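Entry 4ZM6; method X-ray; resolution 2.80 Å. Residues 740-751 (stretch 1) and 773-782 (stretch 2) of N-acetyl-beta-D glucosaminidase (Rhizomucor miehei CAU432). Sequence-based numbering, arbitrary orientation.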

ATOM      1  N   GLN A 740       7.995 -13.034 -31.502  1.00 47.91           N
ATOM      2  CA  GLN A 740       6.570 -12.913 -31.169  1.00 47.98           C
ATOM      3  C   GLN A 740       6.127 -11.464 -30.957  1.00 47.92           C
ATOM      4  O   GLN A 740       5.002 -11.090 -31.303  1.00 48.35           O
ATOM      5  N   HIS A 741       7.005 -10.658 -30.373  1.00 46.70           N
ATOM      6  CA  HIS A 741       6.680  -9.270 -30.075  1.00 46.40           C
ATOM      7  C   HIS A 741       6.486  -8.486 -31.375  1.00 48.35           C
ATOM      8  O   HIS A 741       5.529  -7.717 -31.508  1.00 48.60           O
ATOM      9  N   HIS A 742       7.390  -8.703 -32.329  1.00 49.37           N
ATOM     10  CA  HIS A 742       7.309  -8.055 -33.639  1.00 50.61           C
ATOM     11  C   HIS A 742       6.079  -8.525 -34.427  1.00 50.84           C
ATOM     12  O   HIS A 742       5.378  -7.715 -35.034  1.00 49.73           O
ATOM     13  N   VAL A 743       5.806  -9.825 -34.405  1.00 49.40           N
ATOM     14  CA  VAL A 743       4.625 -10.354 -35.081  1.00 48.82           C
ATOM     15  C   VAL A 743       3.349  -9.690 -34.564  1.00 47.67           C
ATOM     16  O   VAL A 743       2.442  -9.420 -35.351  1.00 46.97           O
ATOM     17  N   GLU A 744       3.285  -9.410 -33.262  1.00 45.32           N
ATOM     18  CA  GLU A 744       2.116  -8.741 -32.685  1.00 43.71           C
ATOM     19  C   GLU A 744       1.914  -7.373 -33.326  1.00 44.40           C
ATOM     20  O   GLU A 744       0.777  -6.962 -33.540  1.00 46.19           O
ATOM     21  N   LEU A 745       3.018  -6.689 -33.639  1.00 44.80           N
ATOM     22  CA  LEU A 745       2.984  -5.401 -34.341  1.00 46.20           C
ATOM     23  C   LEU A 745       2.808  -5.500 -35.869  1.00 48.64           C
ATOM     24  O   LEU A 745       2.619  -4.479 -36.537  1.00 48.76           O
ATOM     25  N   GLY A 746       2.894  -6.710 -36.424  1.00 49.02           N
ATOM     26  CA  GLY A 746       2.754  -6.918 -37.867  1.00 47.54           C
ATOM     27  C   GLY A 746       3.988  -6.580 -38.688  1.00 46.74           C
ATOM     28  O   GLY A 746       3.885  -6.310 -39.880  1.00 46.51           O
ATOM     29  N   ASP A 747       5.162  -6.613 -38.067  1.00 46.93           N
ATOM     30  CA  ASP A 747       6.408  -6.331 -38.776  1.00 46.39           C
ATOM     31  C   ASP A 747       6.974  -7.597 -39.410  1.00 47.28           C
ATOM     32  O   ASP A 747       8.099  -8.018 -39.108  1.00 46.39           O
ATOM     33  N   TYR A 748       6.188  -8.179 -40.314  1.00 47.02           N
ATOM     34  CA  TYR A 748       6.587  -9.387 -41.026  1.00 46.68           C
ATOM     35  C   TYR A 748       7.692  -9.115 -42.043  1.00 47.14           C
ATOM     36  O   TYR A 748       8.470 -10.020 -42.364  1.00 48.13           O
ATOM     37  N   GLN A 749       7.773  -7.881 -42.542  1.00 45.96           N
ATOM     38  CA  GLN A 749       8.786  -7.546 -43.542  1.00 47.54           C
ATOM     39  C   GLN A 749      10.195  -7.520 -42.963  1.00 47.25           C
ATOM     40  O   GLN A 749      11.169  -7.528 -43.708  1.00 48.43           O
ATOM     41  N   ASP A 750      10.298  -7.490 -41.637  1.00 47.12           N
ATOM     42  CA  ASP A 750      11.584  -7.518 -40.952  1.00 45.85           C
ATOM     43  C   ASP A 750      12.025  -8.936 -40.558  1.00 44.34           C
ATOM     44  O   ASP A 750      13.180  -9.148 -40.192  1.00 45.29           O
ATOM     45  N   LEU A 751      11.123  -9.907 -40.633  1.00 42.43           N
ATOM     46  CA  LEU A 751      11.450 -11.269 -40.235  1.00 42.86           C
ATOM     47  C   LEU A 751      11.908 -12.058 -41.451  1.00 44.17           C
ATOM     48  O   LEU A 751      11.093 -12.546 -42.237  1.00 42.78           O
ATOM     49  N   HIS A 773      11.819   4.403 -39.909  1.00 49.72           N
ATOM     50  CA  HIS A 773      10.643   4.787 -40.721  1.00 50.70           C
ATOM     51  C   HIS A 773       9.990   3.668 -41.541  1.00 49.80           C
ATOM     52  O   HIS A 773       9.065   3.932 -42.306  1.00 51.09           O
ATOM     53  N   VAL A 774      10.447   2.431 -41.374  1.00 47.59           N
ATOM     54  CA  VAL A 774       9.853   1.296 -42.070  1.00 47.42           C
ATOM     55  C   VAL A 774       9.236   0.344 -41.052  1.00 47.46           C
ATOM     56  O   VAL A 774       8.067  -0.026 -41.162  1.00 48.36           O
ATOM     57  N   SER A 775      10.032  -0.047 -40.062  1.00 46.17           N
ATOM     58  CA  SER A 775       9.547  -0.836 -38.936  1.00 45.36           C
ATOM     59  C   SER A 775       8.523  -0.057 -38.102  1.00 44.17           C
ATOM     60  O   SER A 775       8.501   1.168 -38.121  1.00 43.22           O
ATOM     61  N   HIS A 776       7.698  -0.782 -37.352  1.00 45.74           N
ATOM     62  CA  HIS A 776       6.610  -0.184 -36.572  1.00 49.41           C
ATOM     63  C   HIS A 776       7.160   0.855 -35.607  1.00 48.87           C
ATOM     64  O   HIS A 776       8.288   0.735 -35.147  1.00 49.26           O
ATOM     65  N   GLU A 777       6.363   1.873 -35.301  1.00 51.61           N
ATOM     66  CA  GLU A 777       6.811   2.973 -34.431  1.00 52.77           C
ATOM     67  C   GLU A 777       7.155   2.533 -32.996  1.00 50.87           C
ATOM     68  O   GLU A 777       7.909   3.216 -32.310  1.00 51.24           O
ATOM     69  N   TYR A 778       6.609   1.399 -32.557  1.00 49.50           N
ATOM     70  CA  TYR A 778       6.911   0.842 -31.235  1.00 52.52           C
ATOM     71  C   TYR A 778       8.100  -0.126 -31.228  1.00 51.85           C
ATOM     72  O   TYR A 778       8.311  -0.842 -30.250  1.00 52.16           O
ATOM     73  N   ARG A 779       8.878  -0.142 -32.304  1.00 50.88           N
ATOM     74  CA  ARG A 779      10.113  -0.908 -32.329  1.00 50.41           C
ATOM     75  C   ARG A 779      11.234  -0.053 -31.753  1.00 49.01           C
ATOM     76  O   ARG A 779      11.480   1.059 -32.221  1.00 49.46           O
ATOM     77  N   SER A 780      11.897  -0.579 -30.726  1.00 47.91           N
ATOM     78  CA  SER A 780      12.985   0.119 -30.053  1.00 46.86           C
ATOM     79  C   SER A 780      14.338  -0.513 -30.383  1.00 47.85           C
ATOM     80  O   SER A 780      15.325  -0.241 -29.700  1.00 48.16           O
ATOM     81  N   ASP A 781      14.382  -1.342 -31.434  1.00 47.43           N
ATOM     82  CA  ASP A 781      15.636  -1.958 -31.912  1.00 45.45           C
ATOM     83  C   ASP A 781      16.728  -0.903 -32.056  1.00 43.69           C
ATOM     84  O   ASP A 781      17.834  -1.042 -31.517  1.00 40.95           O
ATOM     85  N   LEU A 782      16.400   0.157 -32.785  1.00 41.43           N
ATOM     86  CA  LEU A 782      17.326   1.246 -33.004  1.00 42.21           C
ATOM     87  C   LEU A 782      16.687   2.538 -32.537  1.00 43.02           C
ATOM     88  O   LEU A 782      15.683   2.974 -33.091  1.00 45.70           O
TER

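This is a compact, charge-centred contact in which one buried arginine from an irregular segment is held by acids of both stretches, with a small apolar patch beside it. Arg 779, m at chi1, chi2 and chi3, starts sideways, but its folded chain brings the guanidinium to stretch 1. There Arg 779 NH1 forms salt bridges with Asp 747 OD2 (2.6 Å) and Asp 750 OD2 (2.9 Å), both carboxylates lying at the guanidinium edge. From its own stretch Asp 781 (m) adds a third acid: Arg 779 NH2 meets Asp 781 OD2 at 2.9 Å, and NE meets OD1 at 3.1 Å.

Asp 747 and Asp 750 both point toward stretch 2 and do double duty. Asp 747, its chi1 between wells at -96°, also accepts a nearly straight hydrogen bond from His 776 N to OD2 (2.7 Å), fixing the backbone where the turn to Arg 779 begins. Asp 750 (m) takes Ser 775 OG on OD2 at 2.6 Å.

His 742 (m) covers one guanidinium face, ND1 lying 3.1 Å from Arg 779 NE without a hydrogen bond; its NE2 reaches a water at 2.6 Å, which donates to Asp 781 OD2 at 2.9 Å. Leu 745 (m, t) supplies the grease: CD2 sits over the His 776 ring, 4.1 Å from its centroid, and CD1 lies 4.1 Å from Tyr 778 CB.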

ATOM      1  CB  GLN A 740       6.241 -13.720 -29.911  1.00 47.49           C
ATOM      2  CG  GLN A 740       6.183 -15.221 -30.137  1.00 49.11           C
ATOM      3  CD  GLN A 740       5.929 -15.999 -28.861  1.00 49.38           C
ATOM      4  OE1 GLN A 740       6.243 -15.531 -27.769  1.00 51.17           O
ATOM      5  NE2 GLN A 740       5.361 -17.194 -28.994  1.00 49.04           N
ATOM      6  CB  HIS A 741       7.772  -8.658 -29.195  1.00 43.44           C
ATOM      7  CG  HIS A 741       7.739  -7.168 -29.127  1.00 42.49           C
ATOM      8  ND1 HIS A 741       8.189  -6.372 -30.157  1.00 44.14           N
ATOM      9  CD2 HIS A 741       7.343  -6.326 -28.148  1.00 43.81           C
ATOM     10  CE1 HIS A 741       8.064  -5.101 -29.821  1.00 44.80           C
ATOM     11  NE2 HIS A 741       7.554  -5.045 -28.604  1.00 45.58           N
ATOM     12  CB  HIS A 742       8.580  -8.307 -34.453  1.00 51.27           C
ATOM     13  CG  HIS A 742       9.843  -7.932 -33.739  1.00 53.47           C
ATOM     14  ND1 HIS A 742       9.918  -6.870 -32.864  1.00 54.22           N
ATOM     15  CD2 HIS A 742      11.085  -8.469 -33.783  1.00 53.57           C
ATOM     16  CE1 HIS A 742      11.147  -6.773 -32.393  1.00 53.84           C
ATOM     17  NE2 HIS A 742      11.876  -7.730 -32.936  1.00 54.61           N
ATOM     18  CB  VAL A 743       4.529 -11.891 -34.955  1.00 49.54           C
ATOM     19  CG1 VAL A 743       3.138 -12.394 -35.323  1.00 49.61           C
ATOM     20  CG2 VAL A 743       5.578 -12.549 -35.839  1.00 50.22           C
ATOM     21  CB  GLU A 744       2.257  -8.608 -31.167  1.00 43.69           C
ATOM     22  CG  GLU A 744       0.984  -8.208 -30.432  1.00 42.13           C
ATOM     23  CD  GLU A 744       0.733  -6.713 -30.429  1.00 43.11           C
ATOM     24  OE1 GLU A 744       1.705  -5.929 -30.329  1.00 42.37           O
ATOM     25  OE2 GLU A 744      -0.450  -6.315 -30.533  1.00 44.52           O
ATOM     26  CB  LEU A 745       4.268  -4.619 -34.064  1.00 47.74           C
ATOM     27  CG  LEU A 745       4.584  -4.203 -32.624  1.00 48.91           C
ATOM     28  CD1 LEU A 745       5.858  -3.376 -32.613  1.00 49.04           C
ATOM     29  CD2 LEU A 745       3.446  -3.417 -31.991  1.00 49.45           C
ATOM     30  CB  ASP A 747       7.436  -5.668 -37.847  1.00 45.93           C
ATOM     31  CG  ASP A 747       7.443  -4.168 -37.966  1.00 45.88           C
ATOM     32  OD1 ASP A 747       6.879  -3.651 -38.952  1.00 47.11           O
ATOM     33  OD2 ASP A 747       8.026  -3.499 -37.084  1.00 44.78           O
ATOM     34  CB  TYR A 748       5.390 -10.015 -41.732  1.00 45.99           C
ATOM     35  CG  TYR A 748       4.458 -10.768 -40.816  1.00 45.88           C
ATOM     36  CD1 TYR A 748       4.686 -12.105 -40.520  1.00 46.08           C
ATOM     37  CD2 TYR A 748       3.337 -10.154 -40.263  1.00 45.66           C
ATOM     38  CE1 TYR A 748       3.834 -12.808 -39.690  1.00 46.14           C
ATOM     39  CE2 TYR A 748       2.474 -10.852 -39.432  1.00 45.15           C
ATOM     40  CZ  TYR A 748       2.731 -12.177 -39.150  1.00 46.21           C
ATOM     41  OH  TYR A 748       1.884 -12.893 -38.332  1.00 50.61           O
ATOM     42  CB  GLN A 749       8.453  -6.229 -44.272  1.00 50.29           C
ATOM     43  CG  GLN A 749       8.945  -4.935 -43.627  1.00 52.17           C
ATOM     44  CD  GLN A 749       8.204  -4.587 -42.360  1.00 53.28           C
ATOM     45  OE1 GLN A 749       7.515  -5.427 -41.787  1.00 55.01           O
ATOM     46  NE2 GLN A 749       8.342  -3.343 -41.911  1.00 53.71           N
ATOM     47  CB  ASP A 750      11.525  -6.623 -39.708  1.00 47.12           C
ATOM     48  CG  ASP A 750      11.528  -5.133 -40.048  1.00 49.20           C
ATOM     49  OD1 ASP A 750      11.933  -4.775 -41.178  1.00 49.49           O
ATOM     50  OD2 ASP A 750      11.128  -4.316 -39.181  1.00 48.53           O
ATOM     51  CB  LEU A 751      10.250 -11.943 -39.568  1.00 43.44           C
ATOM     52  CG  LEU A 751       9.540 -11.098 -38.506  1.00 43.56           C
ATOM     53  CD1 LEU A 751       8.454 -11.916 -37.825  1.00 44.83           C
ATOM     54  CD2 LEU A 751      10.521 -10.545 -37.485  1.00 43.10           C
ATOM     55  CB  HIS A 773      10.952   5.983 -41.622  1.00 51.32           C
ATOM     56  CG  HIS A 773      11.451   7.178 -40.877  1.00 53.24           C
ATOM     57  ND1 HIS A 773      10.882   7.607 -39.696  1.00 54.11           N
ATOM     58  CD2 HIS A 773      12.457   8.042 -41.148  1.00 53.19           C
ATOM     59  CE1 HIS A 773      11.524   8.677 -39.266  1.00 54.72           C
ATOM     60  NE2 HIS A 773      12.483   8.962 -40.130  1.00 54.29           N
ATOM     61  CB  VAL A 774      10.903   0.570 -42.929  1.00 48.27           C
ATOM     62  CG1 VAL A 774      10.355  -0.740 -43.487  1.00 48.50           C
ATOM     63  CG2 VAL A 774      11.378   1.484 -44.051  1.00 48.05           C
ATOM     64  CB  SER A 775      10.734  -1.265 -38.067  1.00 45.14           C
ATOM     65  OG  SER A 775      11.755  -1.858 -38.857  1.00 44.44           O
ATOM     66  CB  HIS A 776       5.851  -1.273 -35.800  1.00 52.20           C
ATOM     67  CG  HIS A 776       4.488  -0.858 -35.336  1.00 56.41           C
ATOM     68  ND1 HIS A 776       4.239  -0.410 -34.057  1.00 59.46           N
ATOM     69  CD2 HIS A 776       3.294  -0.849 -35.973  1.00 59.05           C
ATOM     70  CE1 HIS A 776       2.955  -0.132 -33.927  1.00 59.30           C
ATOM     71  NE2 HIS A 776       2.358  -0.392 -35.076  1.00 61.32           N
ATOM     72  CB  GLU A 777       5.780   4.110 -34.403  1.00 54.45           C
ATOM     73  CG  GLU A 777       4.466   3.764 -33.712  1.00 58.49           C
ATOM     74  CD  GLU A 777       3.518   4.947 -33.581  1.00 61.97           C
ATOM     75  OE1 GLU A 777       3.898   6.081 -33.960  1.00 64.23           O
ATOM     76  OE2 GLU A 777       2.384   4.735 -33.088  1.00 64.24           O
ATOM     77  CB  TYR A 778       5.674   0.155 -30.614  1.00 53.32           C
ATOM     78  CG  TYR A 778       4.489   1.077 -30.375  1.00 54.82           C
ATOM     79  CD1 TYR A 778       4.668   2.433 -30.103  1.00 55.50           C
ATOM     80  CD2 TYR A 778       3.186   0.587 -30.402  1.00 55.86           C
ATOM     81  CE1 TYR A 778       3.590   3.272 -29.888  1.00 55.70           C
ATOM     82  CE2 TYR A 778       2.100   1.424 -30.181  1.00 56.19           C
ATOM     83  CZ  TYR A 778       2.313   2.766 -29.925  1.00 55.70           C
ATOM     84  OH  TYR A 778       1.261   3.618 -29.701  1.00 55.08           O
ATOM     85  CB  ARG A 779      10.450  -1.352 -33.753  1.00 50.89           C
ATOM     86  CG  ARG A 779       9.442  -2.328 -34.340  1.00 51.00           C
ATOM     87  CD  ARG A 779       9.638  -3.745 -33.817  1.00 51.44           C
ATOM     88  NE  ARG A 779      10.916  -4.320 -34.242  1.00 53.06           N
ATOM     89  CZ  ARG A 779      11.190  -4.765 -35.472  1.00 55.12           C
ATOM     90  NH1 ARG A 779      10.286  -4.707 -36.447  1.00 53.90           N
ATOM     91  NH2 ARG A 779      12.394  -5.263 -35.741  1.00 57.12           N
ATOM     92  CB  SER A 780      12.742   0.118 -28.543  1.00 46.68           C
ATOM     93  OG  SER A 780      12.347  -1.168 -28.093  1.00 48.18           O
ATOM     94  CB  ASP A 781      15.447  -2.649 -33.275  1.00 44.97           C
ATOM     95  CG  ASP A 781      14.423  -3.778 -33.241  1.00 45.70           C
ATOM     96  OD1 ASP A 781      13.384  -3.632 -32.566  1.00 46.26           O
ATOM     97  OD2 ASP A 781      14.641  -4.807 -33.918  1.00 45.62           O
ATOM     98  CB  LEU A 782      17.706   1.332 -34.484  1.00 41.98           C
ATOM     99  CG  LEU A 782      18.602   2.492 -34.925  1.00 42.52           C
ATOM    100  CD1 LEU A 782      19.976   2.417 -34.272  1.00 43.17           C
ATOM    101  CD2 LEU A 782      18.739   2.500 -36.439  1.00 42.17           C
TER
HETATM  102  O   HOH W   1      14.429  -7.271 -32.461  1.00 35.71           O